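Local coordinates for uncharacterized protein (Bacteroides caccae, PDB 3NO2) that is of unknown function but folds as a six-bladed beta-propeller, a ring of four-stranded antiparallel sheets closed around a central axis, at residues A[77-81]-A[92-96]; A[117-121]-A[142-146]; A[226-232]-A[244-249]. Numbering follows the deposited sequence.

In the fold
Six four-stranded blades follow one another round the ring, and the three contacts come in series along the chain, neither nesting nor crossing. Contact 1 closes first, pairing the first two strands of the blade 78-116, with ten residues between its segments, five of them strand. Contact 2 closes a 20-residue span between two blades: the loop leaving the outer strand 110-116 packs on the turn between strands 138-142 and 147-151. The two touch, Gly96 O lying 4.1 Å from Glu117 OE1. Contact 3 closes an 11-residue loop without strand, joining the middle strands of the blade 214-259, about 24 Å from contact 1 between centres; strand 270-274 then completes the N-terminal blade.

Contact 1 of 3, residues A[77-81]-A[92-96]; sequences CEMQT and VAWCG
The apolar centre is Met79, a selenomethionine, lodged between Val92 and Trp94 in the antiparallel beta hairpin that begins this propeller blade. Its t, p, p rotamer brings SE to 3.9 Å from Val92 CB and CE to 3.7 Å from Trp94 CE3, a Met-aromatic contact at the ring edge; its long, flexible, apolar side chain can reach both partners. Trp94 (chi1 70°) also meets sulfur at its pyrrole ring, where Cys77 SG lies obliquely, 3.5 Å from CD1. In this conformer of Cys77, a CB on Gly96 would clash with SG, so glycine fits there.

The axes of strands 78-81 and 92-95 approach to 4.3 Å with their directions 135° apart. Met79 and Trp94 form a non-hydrogen-bonded pair, CA to CA 3.9 Å, on one face; the other carries Glu78, Cys95, Thr81 and the small Ala93, whose CB lies 3.7 Å from Thr81 CB. Glu78 N reaches Cys95 O at 3.0 Å and Cys95 N returns to Glu78 O at 2.8 Å. The register then slips by one in a classic beta bulge: Gln80 (phi/psi -125/-16) and Thr81 both face Ala93, whose O accepts Gln80 N at 3.0 Å and, weakly, Thr81 N at 3.3 Å, while Ala93 N donates to Thr81 O at 3.3 Å.

At the polar edge, Thr81 OG1 bonds to Arg128 O, Glu78 to His124 and Gln80 to Asn40. A citrate, probably from the crystallisation liquor, lies near the Gln80 side chain, whose NE2 donates to Glu78 OE1 at 3.0 Å.

Contact 2 of 3, residues A[117-121]-A[142-146]; sequences ETGIE and LFATS
Two loops of neighbouring propeller blades meet here through side chains, without strand pairing. Ile120 is at the centre of the packing, in the m, t rotamer (chi1 -65°, chi2 165°): CD1 lies 4.0 Å from Leu142 CB and 3.9 Å from Thr145 OG1, and CG2 is 3.8 Å from Ala144 CB. The backbones stay well apart, CA to CA 6.9 Å for Ile120 and Ala144 and 8.6 Å for Thr118 and Leu142, so the contact is made by side chains, chiefly the branched Ile120 and Leu142. Leu142, also m, t, sends CD2 to 3.9 Å from Thr118 CG2.

The p rotamer of Thr118 lets its methyl face Leu142 while OG1 accepts Ile120 N at 3.1 Å, an ST turn. Gly119, at phi/psi 85/-2, takes the tight positive-phi step that glycine tolerates best, and its N donates to Glu117 OE2 at 2.8 Å. Opposite, Phe143 to Ser146 form a type I turn, Ser146 N to Phe143 O 3.2 Å, and small Ala144 lets Ile120 come close.

Neighbours supply polar anchoring: Thr145 OG1 bonds to Glu147, Thr118 O to Arg149 and Ile120 O to Gln126. No hydrogen bond crosses between the segments, so their direct cohesion is non-directional, largely apolar van der Waals packing.

Contact 3 of 3, residues A[226-232]-A[244-249]; sequences LYICNWQ and PQLVEI
The second and third strands of a propeller blade pair here as antiparallel neighbours, axes 4.7 Å apart at closest approach and at 156°. Pro244, whose O accepts Asn230 ND2 at 3.0 Å, leads in; Asn230 OD1 also takes Phe213 N, the use of an amide that both donates and accepts. Gln245 O receives Asn230 N at 2.9 Å. With Leu246 it faces Leu259 of the fourth strand, a classic beta bulge. Leu246 (t, p) brings CD1 to 4.1 Å from Cys229 SG, on the face shared with Tyr227 and Glu248. Val247, beta-branched and well suited to a strand, packs CG2 3.9 Å from Ile228 CB; its O accepts Ile228 N at 2.9 Å and its N reaches Ile228 O at 3.1 Å. Glu248 sets CB 3.9 Å from Tyr227 CD1 and salt-bridges to Lys22, which also meets Tyr227 OH, tying this blade to the N-terminal one. Ile249 ends the ladder: its N and O pair with Leu226 O and N, both at 2.9 Å, and its CD1 rests 4.0 Å from Ile228 CD1.

Contact 1 of 3, residues A[77-81]-A[92-96]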
# COMPACT_ATOMS: atom_id res chain seq x y z
N CYS A 77 9.55 -4.96 -15.85
CA CYS A 77 9.24 -3.95 -14.82
C CYS A 77 8.08 -4.48 -13.99
O CYS A 77 7.38 -5.42 -14.39
CB CYS A 77 8.89 -2.61 -15.44
SG CYS A 77 10.28 -1.76 -16.27
N GLU A 78 7.86 -3.88 -12.83
CA GLU A 78 6.75 -4.28 -11.97
C GLU A 78 6.01 -3.05 -11.49
O GLU A 78 6.49 -2.24 -10.66
CB GLU A 78 7.23 -5.08 -10.77
CG GLU A 78 7.95 -6.37 -11.12
CD GLU A 78 8.22 -7.25 -9.91
OE1 GLU A 78 7.78 -6.93 -8.80
OE2 GLU A 78 8.89 -8.30 -10.12
N MSE A 79 4.77 -2.89 -11.95
CA MSE A 79 3.90 -1.82 -11.49
C MSE A 79 3.36 -2.23 -10.12
O MSE A 79 2.54 -3.15 -10.02
CB MSE A 79 2.73 -1.66 -12.47
CG MSE A 79 1.93 -0.44 -12.20
SE MSE A 79 2.66 1.22 -12.93
CE MSE A 79 2.02 1.06 -14.71
N GLN A 80 3.79 -1.51 -9.09
CA GLN A 80 3.48 -1.87 -7.72
C GLN A 80 2.80 -0.77 -6.92
O GLN A 80 2.24 -1.09 -5.87
CB GLN A 80 4.71 -2.34 -6.96
CG GLN A 80 5.35 -3.61 -7.50
CD GLN A 80 4.68 -4.89 -7.09
OE1 GLN A 80 3.63 -4.90 -6.48
NE2 GLN A 80 5.28 -6.00 -7.48
N THR A 81 2.83 0.49 -7.37
CA THR A 81 2.14 1.60 -6.76
C THR A 81 0.90 1.94 -7.55
O THR A 81 0.94 1.99 -8.78
CB THR A 81 3.05 2.85 -6.76
OG1 THR A 81 4.21 2.65 -5.94
CG2 THR A 81 2.34 4.11 -6.26
N VAL A 92 0.77 6.23 -10.11
CA VAL A 92 1.19 4.84 -10.32
C VAL A 92 2.69 4.79 -10.48
O VAL A 92 3.32 5.79 -10.82
CB VAL A 92 0.49 4.19 -11.50
CG1 VAL A 92 -1.06 4.19 -11.32
CG2 VAL A 92 0.90 4.83 -12.85
N ALA A 93 3.32 3.65 -10.29
CA ALA A 93 4.77 3.56 -10.42
C ALA A 93 5.21 2.12 -10.66
O ALA A 93 4.63 1.20 -10.08
CB ALA A 93 5.52 4.14 -9.19
N TRP A 94 6.28 1.97 -11.44
CA TRP A 94 6.89 0.68 -11.68
C TRP A 94 8.35 0.64 -11.26
O TRP A 94 9.14 1.55 -11.47
CB TRP A 94 6.70 0.18 -13.12
CG TRP A 94 7.43 0.86 -14.22
CD1 TRP A 94 8.76 0.82 -14.52
CD2 TRP A 94 6.82 1.66 -15.26
NE1 TRP A 94 9.02 1.54 -15.66
CE2 TRP A 94 7.84 2.04 -16.14
CE3 TRP A 94 5.52 2.04 -15.53
CZ2 TRP A 94 7.59 2.82 -17.27
CZ3 TRP A 94 5.26 2.81 -16.69
CH2 TRP A 94 6.30 3.19 -17.51
N CYS A 95 8.69 -0.50 -10.65
CA CYS A 95 10.06 -0.90 -10.41
C CYS A 95 10.72 -1.26 -11.71
O CYS A 95 10.07 -1.87 -12.59
CB CYS A 95 10.08 -2.12 -9.49
SG CYS A 95 9.14 -1.83 -7.93
N GLY A 96 11.97 -0.89 -11.87
CA GLY A 96 12.70 -1.21 -13.11
C GLY A 96 13.97 -0.41 -13.20
O GLY A 96 14.59 -0.02 -12.19

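Contact 2 of 3, residues A[117-121]-A[142-146]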
# COMPACT_ATOMS: atom_id res chain seq x y z
N GLU A 117 16.92 5.96 -10.83
CA GLU A 117 17.60 4.69 -10.68
C GLU A 117 17.97 4.45 -9.22
O GLU A 117 18.58 5.31 -8.54
CB GLU A 117 18.83 4.62 -11.58
CG GLU A 117 19.65 3.36 -11.43
CD GLU A 117 18.84 2.07 -11.63
OE1 GLU A 117 18.09 2.02 -12.59
OE2 GLU A 117 18.96 1.16 -10.77
N THR A 118 17.55 3.30 -8.71
CA THR A 118 17.75 2.93 -7.32
C THR A 118 19.08 2.27 -7.07
O THR A 118 19.49 2.19 -5.91
CB THR A 118 16.67 1.95 -6.83
OG1 THR A 118 16.68 0.74 -7.62
CG2 THR A 118 15.26 2.60 -6.86
N GLY A 119 19.65 1.69 -8.09
CA GLY A 119 20.87 0.87 -7.90
C GLY A 119 20.54 -0.58 -7.51
O GLY A 119 21.46 -1.41 -7.41
N ILE A 120 19.28 -0.93 -7.36
CA ILE A 120 18.85 -2.27 -6.92
C ILE A 120 18.51 -3.08 -8.16
O ILE A 120 17.59 -2.73 -8.90
CB ILE A 120 17.65 -2.17 -5.99
CG1 ILE A 120 18.05 -1.46 -4.70
CG2 ILE A 120 17.03 -3.53 -5.70
CD1 ILE A 120 16.85 -0.98 -3.85
N GLU A 121 19.25 -4.15 -8.42
CA GLU A 121 19.16 -4.87 -9.68
C GLU A 121 17.78 -5.50 -9.95
O GLU A 121 17.19 -5.26 -11.02
CB GLU A 121 20.30 -5.90 -9.77
CG GLU A 121 20.22 -6.79 -11.02
CD GLU A 121 21.55 -7.45 -11.42
OE1 GLU A 121 22.58 -7.24 -10.77
OE2 GLU A 121 21.53 -8.14 -12.43
N LEU A 142 12.26 1.23 0.06
CA LEU A 142 12.97 0.20 -0.72
C LEU A 142 13.31 -1.00 0.12
O LEU A 142 13.84 -0.88 1.21
CB LEU A 142 14.25 0.77 -1.33
CG LEU A 142 14.05 1.91 -2.34
CD1 LEU A 142 15.43 2.59 -2.64
CD2 LEU A 142 13.40 1.42 -3.64
N PHE A 143 12.97 -2.16 -0.42
CA PHE A 143 13.21 -3.44 0.24
C PHE A 143 14.70 -3.75 0.40
O PHE A 143 15.18 -3.98 1.51
CB PHE A 143 12.62 -4.61 -0.56
CG PHE A 143 11.13 -4.86 -0.42
CD1 PHE A 143 10.22 -3.93 0.01
CD2 PHE A 143 10.66 -6.12 -0.75
CE1 PHE A 143 8.86 -4.28 0.10
CE2 PHE A 143 9.32 -6.44 -0.68
CZ PHE A 143 8.43 -5.50 -0.28
N ALA A 144 15.44 -3.80 -0.70
CA ALA A 144 16.77 -4.41 -0.68
C ALA A 144 17.65 -3.69 0.34
O ALA A 144 18.42 -4.34 1.06
CB ALA A 144 17.45 -4.34 -2.05
N THR A 145 17.57 -2.36 0.39
CA THR A 145 18.45 -1.46 1.15
C THR A 145 17.77 -0.95 2.43
O THR A 145 18.39 -0.15 3.16
CB THR A 145 18.89 -0.31 0.28
OG1 THR A 145 17.68 0.31 -0.25
CG2 THR A 145 19.69 -0.79 -0.92
N SER A 146 16.57 -1.42 2.76
CA SER A 146 15.84 -1.04 3.96
C SER A 146 15.86 0.45 4.23
O SER A 146 16.35 0.87 5.28
CB SER A 146 16.40 -1.73 5.21
OG SER A 146 16.49 -3.13 4.99

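Contact 3 of 3, residues A[226-232]-A[244-249]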
# COMPACT_ATOMS: atom_id res chain seq x y z
N LEU A 226 -6.02 3.19 13.17
CA LEU A 226 -5.19 2.76 12.05
C LEU A 226 -5.61 1.36 11.57
O LEU A 226 -5.72 0.45 12.40
CB LEU A 226 -3.72 2.69 12.54
CG LEU A 226 -2.62 2.41 11.55
CD1 LEU A 226 -2.50 3.60 10.56
CD2 LEU A 226 -1.27 2.19 12.23
N TYR A 227 -5.79 1.17 10.27
CA TYR A 227 -5.80 -0.17 9.69
C TYR A 227 -4.40 -0.62 9.42
O TYR A 227 -3.57 0.15 8.90
CB TYR A 227 -6.59 -0.23 8.37
CG TYR A 227 -8.08 0.01 8.47
CD1 TYR A 227 -8.90 -0.73 9.29
CD2 TYR A 227 -8.68 0.96 7.67
CE1 TYR A 227 -10.27 -0.48 9.36
CE2 TYR A 227 -10.04 1.21 7.74
CZ TYR A 227 -10.82 0.49 8.57
OH TYR A 227 -12.21 0.72 8.63
N ILE A 228 -4.13 -1.89 9.72
CA ILE A 228 -2.85 -2.54 9.43
C ILE A 228 -3.15 -3.80 8.65
O ILE A 228 -3.85 -4.70 9.13
CB ILE A 228 -2.08 -2.88 10.71
CG1 ILE A 228 -1.88 -1.66 11.59
CG2 ILE A 228 -0.76 -3.58 10.35
CD1 ILE A 228 -1.33 -1.99 13.00
N CYS A 229 -2.59 -3.90 7.45
CA CYS A 229 -2.64 -5.09 6.62
C CYS A 229 -1.51 -6.04 7.08
O CYS A 229 -0.34 -5.70 6.98
CB CYS A 229 -2.51 -4.77 5.15
SG CYS A 229 -3.81 -3.70 4.50
N ASN A 230 -1.92 -7.17 7.65
CA ASN A 230 -1.02 -8.09 8.34
C ASN A 230 -0.75 -9.31 7.49
O ASN A 230 -1.34 -10.37 7.67
CB ASN A 230 -1.68 -8.50 9.67
CG ASN A 230 -0.75 -9.22 10.60
OD1 ASN A 230 0.47 -9.02 10.54
ND2 ASN A 230 -1.28 -10.11 11.46
N TRP A 231 0.13 -9.14 6.50
CA TRP A 231 0.26 -10.10 5.40
C TRP A 231 1.13 -11.28 5.84
O TRP A 231 2.25 -11.09 6.37
CB TRP A 231 0.86 -9.35 4.19
CG TRP A 231 0.93 -10.15 2.91
CD1 TRP A 231 -0.07 -10.33 2.00
CD2 TRP A 231 2.06 -10.86 2.39
NE1 TRP A 231 0.36 -11.10 0.97
CE2 TRP A 231 1.66 -11.43 1.17
CE3 TRP A 231 3.36 -11.02 2.82
CZ2 TRP A 231 2.53 -12.16 0.39
CZ3 TRP A 231 4.25 -11.78 2.02
CH2 TRP A 231 3.82 -12.33 0.85
N GLN A 232 0.63 -12.47 5.60
CA GLN A 232 1.17 -13.69 6.18
C GLN A 232 1.94 -14.58 5.20
O GLN A 232 2.29 -15.72 5.55
CB GLN A 232 0.06 -14.47 6.88
CG GLN A 232 -0.49 -13.65 8.08
CD GLN A 232 -1.78 -14.15 8.65
OE1 GLN A 232 -1.98 -15.35 8.80
NE2 GLN A 232 -2.66 -13.21 9.03
N PRO A 244 -5.10 -12.51 12.39
CA PRO A 244 -5.92 -11.72 11.49
C PRO A 244 -5.19 -11.21 10.26
O PRO A 244 -4.02 -10.80 10.32
CB PRO A 244 -6.37 -10.54 12.35
CG PRO A 244 -5.34 -10.44 13.44
CD PRO A 244 -4.94 -11.87 13.72
N GLN A 245 -5.89 -11.25 9.14
CA GLN A 245 -5.40 -10.67 7.92
C GLN A 245 -5.34 -9.15 7.96
O GLN A 245 -4.50 -8.51 7.30
CB GLN A 245 -6.24 -11.08 6.72
CG GLN A 245 -6.20 -12.53 6.31
CD GLN A 245 -6.81 -13.49 7.31
OE1 GLN A 245 -7.89 -13.19 7.85
NE2 GLN A 245 -6.14 -14.61 7.60
N LEU A 246 -6.22 -8.54 8.73
CA LEU A 246 -6.43 -7.11 8.74
C LEU A 246 -6.92 -6.76 10.15
O LEU A 246 -7.79 -7.43 10.69
CB LEU A 246 -7.47 -6.72 7.69
CG LEU A 246 -7.91 -5.28 7.70
CD1 LEU A 246 -6.74 -4.36 7.31
CD2 LEU A 246 -9.14 -5.04 6.77
N VAL A 247 -6.31 -5.74 10.77
CA VAL A 247 -6.78 -5.21 12.04
C VAL A 247 -7.01 -3.73 11.95
O VAL A 247 -6.37 -3.01 11.16
CB VAL A 247 -5.81 -5.50 13.22
CG1 VAL A 247 -5.65 -7.01 13.43
CG2 VAL A 247 -4.45 -4.83 13.04
N GLU A 248 -7.92 -3.25 12.80
CA GLU A 248 -8.06 -1.85 13.15
C GLU A 248 -7.57 -1.72 14.58
O GLU A 248 -8.08 -2.42 15.47
CB GLU A 248 -9.49 -1.36 13.06
CG GLU A 248 -9.66 0.10 13.39
CD GLU A 248 -11.11 0.55 13.39
OE1 GLU A 248 -12.01 -0.24 13.04
OE2 GLU A 248 -11.32 1.72 13.78
N ILE A 249 -6.60 -0.83 14.81
CA ILE A 249 -6.17 -0.49 16.15
C ILE A 249 -6.69 0.91 16.45
O ILE A 249 -6.80 1.78 15.57
CB ILE A 249 -4.66 -0.64 16.41
CG1 ILE A 249 -3.83 0.25 15.49
CG2 ILE A 249 -4.22 -2.15 16.33
CD1 ILE A 249 -2.38 0.43 15.97